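Side-chain contacts in salmonella typhimurium DB7155 bacteriophage DET7 tailspike (Bacteriophage, PDB 2V5I), which binds and hydrolyses the O-antigen polysaccharide of its Salmonella host as the trimeric receptor-binding tailspike of the phage: residues 458-463 with 467-472; 473-478 with 484-489; 533-536 with 541-544. All coordinates share one frame; numbering follows the deposited sequence.

Interaction 1: residues 458-463 with 467-472; sequences LRINKL and LDSGAL
The guanidinium of Arg459 is bounded by Leu467 and Asp468: over the centre of one face lies the backbone N of Leu467, 4.0 Å above the plane, and at the edge sits the carboxylate of Asp468. The two planar groups are inclined by 54°, yet the accepting oxygen stays close to the guanidinium plane. Arg459 grips it side-on with two nitrogens, NE lying 2.8 Å from Asp468 OD1 and NH2 3.0 Å from the same Asp468 OD1. Both come from one face of the carboxylate, NE on the anti side and NH2 from well above the plane. A bend at chi3 (-65°) in an otherwise extended arginine chain turns the group toward this oxygen. The backbone O of Ala465 accepts a hydrogen bond from Arg459 NH1, and Arg445 of the second subunit forms a further salt bridge to OD1 of Asp468, which probably steadies the negative charge.

Beside this bridge the strands 453-460 and 470-476 of a beta hairpin begin to pair, and they do so through a classic beta bulge: Ser469 and Gly470 both face Leu458. The carbonyl O of Leu458 accepts from Ser469 N at 2.8 Å and, weakly, from Gly470 N, while Leu458 N donates to Gly470 O at 2.8 Å. Residues 458-460 also pair in parallel with a strand of the second subunit, so the sheet continues across the trimer interface.

Ser469 turns its CB toward Ile460 and Leu463. Its OG packs 3.5 Å from Ile460 CG1 and is hydrogen-bonded to Ser474 of the second subunit. Farther along, a water accepts from Ile460 N and donates to Leu467 O, while Leu463 CD2 touches Ser469 CB at 4.2 Å.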
ATOM      1  N   LEU A 458     -28.056 -13.581 -11.298  1.00  9.29           N
ATOM      2  CA  LEU A 458     -27.653 -13.009 -12.563  1.00  9.88           C
ATOM      3  C   LEU A 458     -28.523 -11.764 -12.786  1.00  9.69           C
ATOM      4  O   LEU A 458     -29.696 -11.733 -12.447  1.00 11.10           O
ATOM      5  CB  LEU A 458     -27.874 -13.983 -13.716  1.00 11.14           C
ATOM      6  CG  LEU A 458     -27.085 -15.267 -13.547  1.00 18.81           C
ATOM      7  CD1 LEU A 458     -28.087 -16.335 -13.419  1.00 24.06           C
ATOM      8  CD2 LEU A 458     -26.229 -15.550 -14.760  1.00 23.59           C
ATOM      9  N   ARG A 459     -27.912 -10.728 -13.321  1.00  8.65           N
ATOM     10  CA  ARG A 459     -28.620  -9.490 -13.641  1.00  8.51           C
ATOM     11  C   ARG A 459     -28.106  -8.921 -14.968  1.00  8.68           C
ATOM     12  O   ARG A 459     -26.922  -8.864 -15.236  1.00 10.71           O
ATOM     13  CB  ARG A 459     -28.466  -8.455 -12.526  1.00 10.09           C
ATOM     14  CG  ARG A 459     -29.361  -7.267 -12.708  1.00  8.65           C
ATOM     15  CD  ARG A 459     -29.344  -6.254 -11.538  1.00 10.23           C
ATOM     16  NE  ARG A 459     -29.878  -6.858 -10.337  1.00  9.67           N
ATOM     17  CZ  ARG A 459     -30.206  -6.157  -9.248  1.00 12.92           C
ATOM     18  NH1 ARG A 459     -30.063  -4.862  -9.232  1.00 15.15           N
ATOM     19  NH2 ARG A 459     -30.658  -6.780  -8.169  1.00 16.74           N
ATOM     20  N   ILE A 460     -29.046  -8.511 -15.812  1.00  8.78           N
ATOM     21  CA  ILE A 460     -28.725  -7.941 -17.108  1.00  8.17           C
ATOM     22  C   ILE A 460     -29.110  -6.469 -17.040  1.00 10.63           C
ATOM     23  O   ILE A 460     -30.307  -6.135 -17.086  1.00  9.26           O
ATOM     24  CB  ILE A 460     -29.559  -8.620 -18.254  1.00  9.69           C
ATOM     25  CG1 ILE A 460     -29.364 -10.135 -18.233  1.00 10.66           C
ATOM     26  CG2 ILE A 460     -29.123  -8.055 -19.605  1.00 10.87           C
ATOM     27  CD1 ILE A 460     -30.277 -10.950 -19.134  1.00 13.05           C
ATOM     28  N   ASN A 461     -28.128  -5.577 -16.943  1.00  9.48           N
ATOM     29  CA  ASN A 461     -28.425  -4.164 -16.686  1.00 10.24           C
ATOM     30  C   ASN A 461     -29.370  -3.534 -17.717  1.00 10.47           C
ATOM     31  O   ASN A 461     -30.230  -2.731 -17.338  1.00 12.38           O
ATOM     32  CB  ASN A 461     -27.106  -3.377 -16.575  1.00 11.86           C
ATOM     33  CG  ASN A 461     -27.335  -1.925 -16.259  1.00 13.16           C
ATOM     34  OD1 ASN A 461     -27.326  -1.120 -17.188  1.00 13.68           O
ATOM     35  ND2 ASN A 461     -27.584  -1.584 -14.993  1.00 14.83           N
ATOM     36  N   LYS A 462     -29.157  -3.894 -18.979  1.00 10.61           N
ATOM     37  CA  LYS A 462     -30.006  -3.371 -20.098  1.00 12.05           C
ATOM     38  C   LYS A 462     -31.460  -3.731 -19.885  1.00 13.25           C
ATOM     39  O   LYS A 462     -32.374  -2.948 -20.218  1.00 15.95           O
ATOM     40  CB  LYS A 462     -29.520  -3.954 -21.415  1.00 12.91           C
ATOM     41  CG  LYS A 462     -30.378  -3.592 -22.655  1.00 17.26           C
ATOM     42  CD  LYS A 462     -29.705  -4.178 -23.884  1.00 14.80           C
ATOM     43  CE  LYS A 462     -30.628  -4.043 -25.106  1.00 22.94           C
ATOM     44  NZ  LYS A 462     -29.939  -4.426 -26.372  1.00 27.50           N
ATOM     45  N   LEU A 463     -31.715  -4.931 -19.393  1.00 11.16           N
ATOM     46  CA  LEU A 463     -33.077  -5.439 -19.221  1.00 10.50           C
ATOM     47  C   LEU A 463     -33.726  -4.707 -18.052  1.00 11.94           C
ATOM     48  O   LEU A 463     -34.850  -4.220 -18.146  1.00 12.51           O
ATOM     49  CB  LEU A 463     -33.083  -6.946 -18.967  1.00 11.86           C
ATOM     50  CG  LEU A 463     -34.402  -7.563 -18.494  1.00 11.40           C
ATOM     51  CD1 LEU A 463     -35.509  -7.321 -19.599  1.00  9.95           C
ATOM     52  CD2 LEU A 463     -34.306  -9.044 -18.199  1.00 13.24           C
ATOM     53  N   LEU A 467     -33.703  -5.444 -11.078  1.00 13.08           N
ATOM     54  CA  LEU A 467     -34.264  -6.772 -10.863  1.00 11.97           C
ATOM     55  C   LEU A 467     -33.298  -7.829 -11.382  1.00 11.70           C
ATOM     56  O   LEU A 467     -32.803  -7.676 -12.485  1.00 11.51           O
ATOM     57  CB  LEU A 467     -35.574  -6.912 -11.636  1.00 13.66           C
ATOM     58  CG  LEU A 467     -36.688  -5.947 -11.210  1.00 17.31           C
ATOM     59  CD1 LEU A 467     -37.821  -6.082 -12.225  1.00 19.16           C
ATOM     60  CD2 LEU A 467     -37.184  -6.125  -9.814  1.00 20.07           C
ATOM     61  N   ASP A 468     -33.012  -8.833 -10.570  1.00 10.83           N
ATOM     62  CA  ASP A 468     -32.226  -9.967 -11.044  1.00 12.87           C
ATOM     63  C   ASP A 468     -33.013 -10.666 -12.171  1.00 10.91           C
ATOM     64  O   ASP A 468     -34.240 -10.867 -12.086  1.00 10.89           O
ATOM     65  CB  ASP A 468     -31.923 -10.908  -9.917  1.00 14.46           C
ATOM     66  CG  ASP A 468     -30.892 -10.330  -8.915  1.00 16.18           C
ATOM     67  OD1 ASP A 468     -30.084  -9.457  -9.336  1.00 14.22           O
ATOM     68  OD2 ASP A 468     -30.888 -10.801  -7.756  1.00 16.25           O
ATOM     69  N   SER A 469     -32.307 -11.092 -13.204  1.00  9.10           N
ATOM     70  CA  SER A 469     -32.917 -11.770 -14.324  1.00  7.96           C
ATOM     71  C   SER A 469     -33.084 -13.275 -14.115  1.00 10.85           C
ATOM     72  O   SER A 469     -33.872 -13.932 -14.796  1.00  9.72           O
ATOM     73  CB  SER A 469     -32.105 -11.469 -15.575  1.00  9.78           C
ATOM     74  OG  SER A 469     -30.720 -11.810 -15.431  1.00 11.69           O
ATOM     75  N   GLY A 470     -32.275 -13.819 -13.218  1.00 10.95           N
ATOM     76  CA  GLY A 470     -32.372 -15.231 -12.915  1.00  9.26           C
ATOM     77  C   GLY A 470     -31.358 -15.552 -11.828  1.00 10.60           C
ATOM     78  O   GLY A 470     -30.676 -14.685 -11.320  1.00  9.91           O
ATOM     79  N   ALA A 471     -31.355 -16.815 -11.415  1.00  9.07           N
ATOM     80  CA  ALA A 471     -30.456 -17.265 -10.339  1.00  8.72           C
ATOM     81  C   ALA A 471     -30.238 -18.770 -10.327  1.00 11.12           C
ATOM     82  O   ALA A 471     -31.054 -19.557 -10.833  1.00 12.38           O
ATOM     83  CB  ALA A 471     -31.002 -16.832  -8.954  1.00 11.45           C
ATOM     84  N   LEU A 472     -29.096 -19.138  -9.735  1.00  8.37           N
ATOM     85  CA  LEU A 472     -28.809 -20.483  -9.273  1.00  9.90           C
ATOM     86  C   LEU A 472     -28.848 -20.365  -7.747  1.00  9.63           C
ATOM     87  O   LEU A 472     -28.111 -19.561  -7.184  1.00 10.96           O
ATOM     88  CB  LEU A 472     -27.400 -20.871  -9.715  1.00 10.26           C
ATOM     89  CG  LEU A 472     -26.795 -22.098  -9.051  1.00 14.14           C
ATOM     90  CD1 LEU A 472     -27.543 -23.282  -9.504  1.00 16.98           C
ATOM     91  CD2 LEU A 472     -25.249 -22.208  -9.381  1.00 17.76           C
TER
HETATM   92  O   HOH W   1     -31.856  -7.822 -15.173  1.00 11.44           O

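Interaction 2: residues 473-478 with 484-489; sequences RSHLNG and SAWTEL
Opposite first torsions bring His475 and Trp486 face to face: chi1 of -65° lays the imidazole beside its own backbone N, whereas chi1 of 62° holds the indole between the N and carbonyl carbon of Trp486, leaning across to the neighbouring strand. The rings form an offset stack, with planes 6° apart and the imidazole centroid 3.8 Å from that of the six-membered indole ring. CZ2 of Trp486 lies over the centre of the imidazole, and the overlap continues in a CH-pi contact, His475 CB lying 3.5 Å from the centroid of the five-membered ring of Trp486.

The stack occupies one face of an antiparallel hairpin, strands 470-476 and 485-493, where His475 with Trp486 and Arg473 with Glu488 are successive hydrogen-bonded pairs. On this face, His475 NE2 donates to Glu488 OE2 at 2.7 Å in a fairly straight bond. The oxygen lies near the imidazole plane, but the donor stands above the carboxylate plane. Stack and bond together probably fix the rotation of the imidazole. The same OE2 receives a bond from a water that in turn accepts from Arg473 NH1. Arg473 itself forms a salt bridge with Glu455, and Ser501 hydrogen-bonds to the other oxygen of Glu488.

Ser474 and Thr487 share the other face, linked by a water between Ser474 OG and Thr487 OG1; both hydroxyls also bond to the third subunit. Near the turn, Asn477 ND2 donates to Ser484 OG at 2.8 Å, while Asn477 OD1 lies 3.3 Å from Trp486 CD1.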
ATOM      1  N   ARG A 473     -29.756 -21.101  -7.093  1.00  8.46           N
ATOM      2  CA  ARG A 473     -29.966 -20.941  -5.658  1.00  9.93           C
ATOM      3  C   ARG A 473     -30.040 -22.307  -4.996  1.00 10.76           C
ATOM      4  O   ARG A 473     -30.565 -23.270  -5.563  1.00 10.65           O
ATOM      5  CB  ARG A 473     -31.303 -20.210  -5.434  1.00 12.61           C
ATOM      6  CG  ARG A 473     -31.560 -18.966  -6.235  1.00 17.75           C
ATOM      7  CD  ARG A 473     -32.792 -18.166  -5.675  1.00 25.50           C
ATOM      8  NE  ARG A 473     -32.432 -17.526  -4.397  1.00 24.12           N
ATOM      9  CZ  ARG A 473     -33.295 -17.060  -3.490  1.00 38.03           C
ATOM     10  NH1 ARG A 473     -34.609 -17.147  -3.670  1.00 33.77           N
ATOM     11  NH2 ARG A 473     -32.831 -16.509  -2.367  1.00 41.88           N
ATOM     12  N   SER A 474     -29.449 -22.410  -3.810  1.00  8.58           N
ATOM     13  CA  SER A 474     -29.563 -23.592  -2.951  1.00  8.14           C
ATOM     14  C   SER A 474     -30.362 -23.203  -1.682  1.00  8.44           C
ATOM     15  O   SER A 474     -30.172 -22.124  -1.124  1.00  8.77           O
ATOM     16  CB  SER A 474     -28.159 -24.053  -2.571  1.00  8.84           C
ATOM     17  OG  SER A 474     -28.235 -25.194  -1.746  1.00 11.34           O
ATOM     18  N   HIS A 475     -31.225 -24.112  -1.220  1.00  6.95           N
ATOM     19  CA  HIS A 475     -32.146 -23.858  -0.103  1.00  8.82           C
ATOM     20  C   HIS A 475     -32.025 -25.060   0.827  1.00  9.30           C
ATOM     21  O   HIS A 475     -32.023 -26.202   0.361  1.00  8.75           O
ATOM     22  CB  HIS A 475     -33.574 -23.880  -0.601  1.00  9.59           C
ATOM     23  CG  HIS A 475     -33.944 -22.804  -1.561  1.00 12.87           C
ATOM     24  ND1 HIS A 475     -34.703 -21.715  -1.177  1.00 17.63           N
ATOM     25  CD2 HIS A 475     -33.785 -22.699  -2.901  1.00 13.44           C
ATOM     26  CE1 HIS A 475     -34.926 -20.951  -2.243  1.00 19.44           C
ATOM     27  NE2 HIS A 475     -34.368 -21.525  -3.299  1.00 16.56           N
ATOM     28  N   LEU A 476     -31.959 -24.839   2.129  1.00  9.90           N
ATOM     29  CA  LEU A 476     -31.987 -25.998   3.011  1.00  9.90           C
ATOM     30  C   LEU A 476     -33.346 -26.693   3.039  1.00  9.54           C
ATOM     31  O   LEU A 476     -34.393 -26.036   2.880  1.00 11.43           O
ATOM     32  CB  LEU A 476     -31.473 -25.638   4.400  1.00 11.49           C
ATOM     33  CG  LEU A 476     -32.238 -24.719   5.302  1.00 11.55           C
ATOM     34  CD1 LEU A 476     -33.503 -25.373   5.914  1.00 15.73           C
ATOM     35  CD2 LEU A 476     -31.298 -24.232   6.437  1.00 14.79           C
ATOM     36  N   ASN A 477     -33.328 -28.031   3.139  1.00  9.26           N
ATOM     37  CA  ASN A 477     -34.540 -28.817   3.398  1.00 10.13           C
ATOM     38  C   ASN A 477     -34.767 -28.949   4.913  1.00 12.14           C
ATOM     39  O   ASN A 477     -33.936 -29.561   5.601  1.00 12.32           O
ATOM     40  CB  ASN A 477     -34.459 -30.195   2.705  1.00 11.37           C
ATOM     41  CG  ASN A 477     -34.836 -30.139   1.239  1.00  9.71           C
ATOM     42  OD1 ASN A 477     -35.875 -29.572   0.871  1.00 12.50           O
ATOM     43  ND2 ASN A 477     -34.066 -30.868   0.392  1.00 10.25           N
ATOM     44  N   GLY A 478     -35.830 -28.317   5.401  1.00 14.92           N
ATOM     45  CA  GLY A 478     -36.285 -28.587   6.767  1.00 16.24           C
ATOM     46  C   GLY A 478     -35.618 -27.727   7.820  1.00 16.17           C
ATOM     47  O   GLY A 478     -36.185 -26.716   8.284  1.00 19.52           O
ATOM     48  N   SER A 484     -29.699 -32.309   3.979  1.00  9.52           N
ATOM     49  CA  SER A 484     -30.449 -32.223   2.710  1.00 10.59           C
ATOM     50  C   SER A 484     -30.724 -30.778   2.298  1.00  9.75           C
ATOM     51  O   SER A 484     -31.065 -29.905   3.151  1.00 10.18           O
ATOM     52  CB  SER A 484     -31.779 -32.978   2.852  1.00 11.21           C
ATOM     53  OG  SER A 484     -32.580 -32.871   1.721  1.00 14.66           O
ATOM     54  N   ALA A 485     -30.564 -30.518   0.989  1.00 10.73           N
ATOM     55  CA  ALA A 485     -30.846 -29.215   0.369  1.00  8.53           C
ATOM     56  C   ALA A 485     -31.459 -29.414  -1.014  1.00  8.35           C
ATOM     57  O   ALA A 485     -31.448 -30.540  -1.579  1.00  8.01           O
ATOM     58  CB  ALA A 485     -29.585 -28.368   0.268  1.00  9.31           C
ATOM     59  N   TRP A 486     -31.999 -28.330  -1.555  1.00  9.79           N
ATOM     60  CA  TRP A 486     -32.503 -28.332  -2.921  1.00  8.23           C
ATOM     61  C   TRP A 486     -31.923 -27.194  -3.746  1.00  8.96           C
ATOM     62  O   TRP A 486     -31.706 -26.113  -3.203  1.00  8.14           O
ATOM     63  CB  TRP A 486     -34.011 -28.353  -2.998  1.00 10.41           C
ATOM     64  CG  TRP A 486     -34.782 -27.215  -2.415  1.00  7.04           C
ATOM     65  CD1 TRP A 486     -35.202 -27.105  -1.148  1.00 10.59           C
ATOM     66  CD2 TRP A 486     -35.459 -26.174  -3.149  1.00  9.00           C
ATOM     67  NE1 TRP A 486     -36.024 -26.026  -0.989  1.00 10.77           N
ATOM     68  CE2 TRP A 486     -36.165 -25.399  -2.202  1.00  8.65           C
ATOM     69  CE3 TRP A 486     -35.454 -25.775  -4.479  1.00 13.77           C
ATOM     70  CZ2 TRP A 486     -36.969 -24.311  -2.573  1.00 12.92           C
ATOM     71  CZ3 TRP A 486     -36.220 -24.694  -4.836  1.00 13.72           C
ATOM     72  CH2 TRP A 486     -36.950 -23.950  -3.884  1.00 15.29           C
ATOM     73  N   THR A 487     -31.715 -27.471  -5.029  1.00  7.47           N
ATOM     74  CA  THR A 487     -31.068 -26.505  -5.956  1.00  7.58           C
ATOM     75  C   THR A 487     -32.129 -26.091  -6.986  1.00  9.64           C
ATOM     76  O   THR A 487     -32.889 -26.916  -7.489  1.00 10.75           O
ATOM     77  CB  THR A 487     -29.897 -27.162  -6.641  1.00  9.40           C
ATOM     78  OG1 THR A 487     -28.930 -27.571  -5.627  1.00 10.50           O
ATOM     79  CG2 THR A 487     -29.157 -26.202  -7.548  1.00 12.47           C
ATOM     80  N   GLU A 488     -32.129 -24.811  -7.341  1.00  8.68           N
ATOM     81  CA  GLU A 488     -33.026 -24.346  -8.394  1.00 10.77           C
ATOM     82  C   GLU A 488     -32.309 -23.427  -9.366  1.00 10.66           C
ATOM     83  O   GLU A 488     -31.376 -22.696  -9.010  1.00 10.59           O
ATOM     84  CB  GLU A 488     -34.247 -23.650  -7.894  1.00 13.98           C
ATOM     85  CG  GLU A 488     -34.012 -22.545  -6.994  1.00 10.67           C
ATOM     86  CD  GLU A 488     -35.251 -21.687  -6.624  1.00 20.36           C
ATOM     87  OE1 GLU A 488     -36.421 -21.909  -7.053  1.00 20.24           O
ATOM     88  OE2 GLU A 488     -35.021 -20.749  -5.817  1.00 18.29           O
ATOM     89  N   LEU A 489     -32.833 -23.443 -10.596  1.00  9.94           N
ATOM     90  CA  LEU A 489     -32.440 -22.560 -11.669  1.00  9.37           C
ATOM     91  C   LEU A 489     -33.714 -21.770 -11.984  1.00 10.36           C
ATOM     92  O   LEU A 489     -34.751 -22.365 -12.279  1.00 11.31           O
ATOM     93  CB  LEU A 489     -32.078 -23.424 -12.894  1.00 13.09           C
ATOM     94  CG  LEU A 489     -31.272 -22.875 -14.000  1.00 21.32           C
ATOM     95  CD1 LEU A 489     -29.897 -22.567 -13.430  1.00 24.18           C
ATOM     96  CD2 LEU A 489     -31.240 -24.004 -15.071  1.00 23.64           C
TER
HETATM   97  O   HOH W   2     -36.241 -18.579  -5.162  1.00 31.19           O
HETATM   98  O   HOH W   3     -28.926 -27.412  -2.898  1.00 11.17           O
HETATM   99  O   HOH W   4     -37.321 -25.109   1.612  1.00 36.93           O

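Interaction 3: residues 533-536 with 541-544; sequences SLYL and LWAL
Tyr535 and Trp542 form a hydrogen-bonded pair of the antiparallel hairpin made by strands 531-537 and 540-546, which belongs to the C-terminal part of this tailspike, where the three subunits intertwine. From its CB, a chi1 of 66° sets the tyrosine ring between its own N and carbonyl carbon and leans it over the facing strand. Along one edge, CD1 passes 3.8 Å from Trp542 O, and CE1 goes on to the next pair, 3.9 Å from Leu544 CB, with the backbone N of Leu544 near the ring plane. Toward the far end, CZ comes to 3.5 Å from Trp542 CB. That methylene sits over the ring face as a CH-pi contact, 20° off the normal, its carbon 3.6 Å from the Tyr535 centroid. At the tip, OH is within 3.8 Å of Trp542 CE3 and is hydrogen-bonded to Arg554 on the adjoining strand.

The two ring planes differ by only 20°, but the indole is displaced beyond the phenol, with little of one ring above the other; the tyrosine rests chiefly on the tryptophan's CB. Pairs of reciprocal backbone bonds hold Ser533 to Leu544 and Tyr535 to Trp542.

The opposite face is aliphatic. Leu534, Leu536, Leu541 and Ala543 gather there, and Met532 of the third subunit packs on Leu534 and Leu541. The second subunit extends the sheet beside Ser533. Within the hairpin, Leu534 CB approaches Leu541 CD1 to 4.3 Å, and farther out the CD2 branch of Leu534 touches Ala543 CB at 4.1 Å.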
ATOM      1  N   SER A 533     -40.171 -29.311 -25.458  1.00 10.23           N
ATOM      2  CA  SER A 533     -40.855 -28.458 -24.467  1.00 11.08           C
ATOM      3  C   SER A 533     -42.207 -29.070 -24.121  1.00 10.95           C
ATOM      4  O   SER A 533     -42.922 -29.589 -25.006  1.00 13.38           O
ATOM      5  CB  SER A 533     -41.154 -27.111 -25.089  1.00 13.69           C
ATOM      6  OG  SER A 533     -39.954 -26.484 -25.454  1.00 19.87           O
ATOM      7  N   LEU A 534     -42.602 -28.986 -22.872  1.00 10.93           N
ATOM      8  CA  LEU A 534     -43.832 -29.603 -22.411  1.00  8.84           C
ATOM      9  C   LEU A 534     -44.934 -28.585 -22.168  1.00  9.78           C
ATOM     10  O   LEU A 534     -44.692 -27.415 -21.800  1.00 11.10           O
ATOM     11  CB  LEU A 534     -43.565 -30.354 -21.076  1.00 10.27           C
ATOM     12  CG  LEU A 534     -42.652 -31.576 -21.208  1.00 12.67           C
ATOM     13  CD1 LEU A 534     -42.196 -32.038 -19.830  1.00 17.09           C
ATOM     14  CD2 LEU A 534     -43.248 -32.735 -21.943  1.00 14.42           C
ATOM     15  N   TYR A 535     -46.159 -29.015 -22.405  1.00 10.01           N
ATOM     16  CA  TYR A 535     -47.315 -28.145 -22.228  1.00 10.26           C
ATOM     17  C   TYR A 535     -48.583 -28.979 -21.985  1.00 11.36           C
ATOM     18  O   TYR A 535     -48.665 -30.176 -22.287  1.00  9.61           O
ATOM     19  CB  TYR A 535     -47.508 -27.219 -23.445  1.00 11.06           C
ATOM     20  CG  TYR A 535     -47.879 -27.896 -24.757  1.00 10.92           C
ATOM     21  CD1 TYR A 535     -46.915 -28.384 -25.608  1.00 10.75           C
ATOM     22  CD2 TYR A 535     -49.203 -27.979 -25.156  1.00 11.13           C
ATOM     23  CE1 TYR A 535     -47.269 -29.002 -26.800  1.00  9.92           C
ATOM     24  CE2 TYR A 535     -49.580 -28.561 -26.367  1.00 14.83           C
ATOM     25  CZ  TYR A 535     -48.610 -29.040 -27.218  1.00 11.53           C
ATOM     26  OH  TYR A 535     -49.040 -29.637 -28.411  1.00 11.46           O
ATOM     27  N   LEU A 536     -49.595 -28.296 -21.485  1.00 11.83           N
ATOM     28  CA  LEU A 536     -50.924 -28.870 -21.264  1.00 12.10           C
ATOM     29  C   LEU A 536     -51.903 -28.447 -22.350  1.00 14.85           C
ATOM     30  O   LEU A 536     -51.908 -27.284 -22.792  1.00 14.04           O
ATOM     31  CB  LEU A 536     -51.498 -28.384 -19.919  1.00 13.92           C
ATOM     32  CG  LEU A 536     -50.737 -28.825 -18.685  1.00 14.79           C
ATOM     33  CD1 LEU A 536     -51.248 -28.089 -17.441  1.00 19.19           C
ATOM     34  CD2 LEU A 536     -50.814 -30.300 -18.515  1.00 14.29           C
ATOM     35  N   LEU A 541     -50.945 -33.954 -20.952  1.00 11.32           N
ATOM     36  CA  LEU A 541     -49.552 -33.546 -21.162  1.00 10.66           C
ATOM     37  C   LEU A 541     -49.113 -33.875 -22.573  1.00 10.16           C
ATOM     38  O   LEU A 541     -49.190 -35.028 -23.008  1.00 10.96           O
ATOM     39  CB  LEU A 541     -48.650 -34.254 -20.163  1.00 10.42           C
ATOM     40  CG  LEU A 541     -47.211 -33.779 -20.131  1.00 11.30           C
ATOM     41  CD1 LEU A 541     -47.108 -32.322 -19.622  1.00  9.43           C
ATOM     42  CD2 LEU A 541     -46.314 -34.727 -19.280  1.00 10.84           C
ATOM     43  N   TRP A 542     -48.596 -32.848 -23.252  1.00  9.71           N
ATOM     44  CA  TRP A 542     -48.049 -32.935 -24.600  1.00  9.90           C
ATOM     45  C   TRP A 542     -46.595 -32.460 -24.633  1.00 10.76           C
ATOM     46  O   TRP A 542     -46.147 -31.660 -23.803  1.00 10.58           O
ATOM     47  CB  TRP A 542     -48.857 -32.038 -25.511  1.00 11.05           C
ATOM     48  CG  TRP A 542     -50.218 -32.546 -25.874  1.00 11.02           C
ATOM     49  CD1 TRP A 542     -51.336 -32.583 -25.063  1.00 13.52           C
ATOM     50  CD2 TRP A 542     -50.619 -33.088 -27.141  1.00 12.43           C
ATOM     51  NE1 TRP A 542     -52.395 -33.094 -25.774  1.00 14.27           N
ATOM     52  CE2 TRP A 542     -51.982 -33.418 -27.042  1.00 13.22           C
ATOM     53  CE3 TRP A 542     -49.949 -33.319 -28.352  1.00 13.57           C
ATOM     54  CZ2 TRP A 542     -52.699 -33.959 -28.109  1.00 15.00           C
ATOM     55  CZ3 TRP A 542     -50.670 -33.853 -29.431  1.00 14.72           C
ATOM     56  CH2 TRP A 542     -52.008 -34.206 -29.279  1.00 13.64           C
ATOM     57  N   ALA A 543     -45.857 -32.967 -25.617  1.00  8.44           N
ATOM     58  CA  ALA A 543     -44.499 -32.527 -25.928  1.00  9.75           C
ATOM     59  C   ALA A 543     -44.496 -31.862 -27.304  1.00 10.76           C
ATOM     60  O   ALA A 543     -45.028 -32.420 -28.280  1.00 12.21           O
ATOM     61  CB  ALA A 543     -43.500 -33.700 -25.951  1.00 10.92           C
ATOM     62  N   LEU A 544     -43.855 -30.713 -27.383  1.00  9.96           N
ATOM     63  CA  LEU A 544     -43.480 -30.052 -28.622  1.00  9.82           C
ATOM     64  C   LEU A 544     -41.994 -30.305 -28.861  1.00  9.92           C
ATOM     65  O   LEU A 544     -41.165 -29.960 -28.037  1.00  9.94           O
ATOM     66  CB  LEU A 544     -43.745 -28.545 -28.513  1.00 10.51           C
ATOM     67  CG  LEU A 544     -43.287 -27.682 -29.712  1.00  9.45           C
ATOM     68  CD1 LEU A 544     -43.978 -28.091 -30.995  1.00 12.76           C
ATOM     69  CD2 LEU A 544     -43.569 -26.214 -29.375  1.00  9.63           C
TER

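How the interactions relate
Beyond the long run of parallel beta-helix strands, the chain enters an antiparallel sheet, where interaction 1 closes the short loop between strands 453-460 and 470-476. Strand 470-476 then serves a second time: its later residues form interaction 2 with strand 485-493 and close the next loop. The contacts are therefore consecutive, neither crossing nor enclosing one another, and they meet where Leu472 CD1 lies 3.9 Å from Thr487 CG2. Interaction 3 follows in a separate three-stranded sheet near the C terminus, its nearest atoms about 18 Å from interaction 1 and about 14 Å from interaction 2. All three contacts adjoin neighbouring subunits, linking local hairpin pairing with trimer assembly.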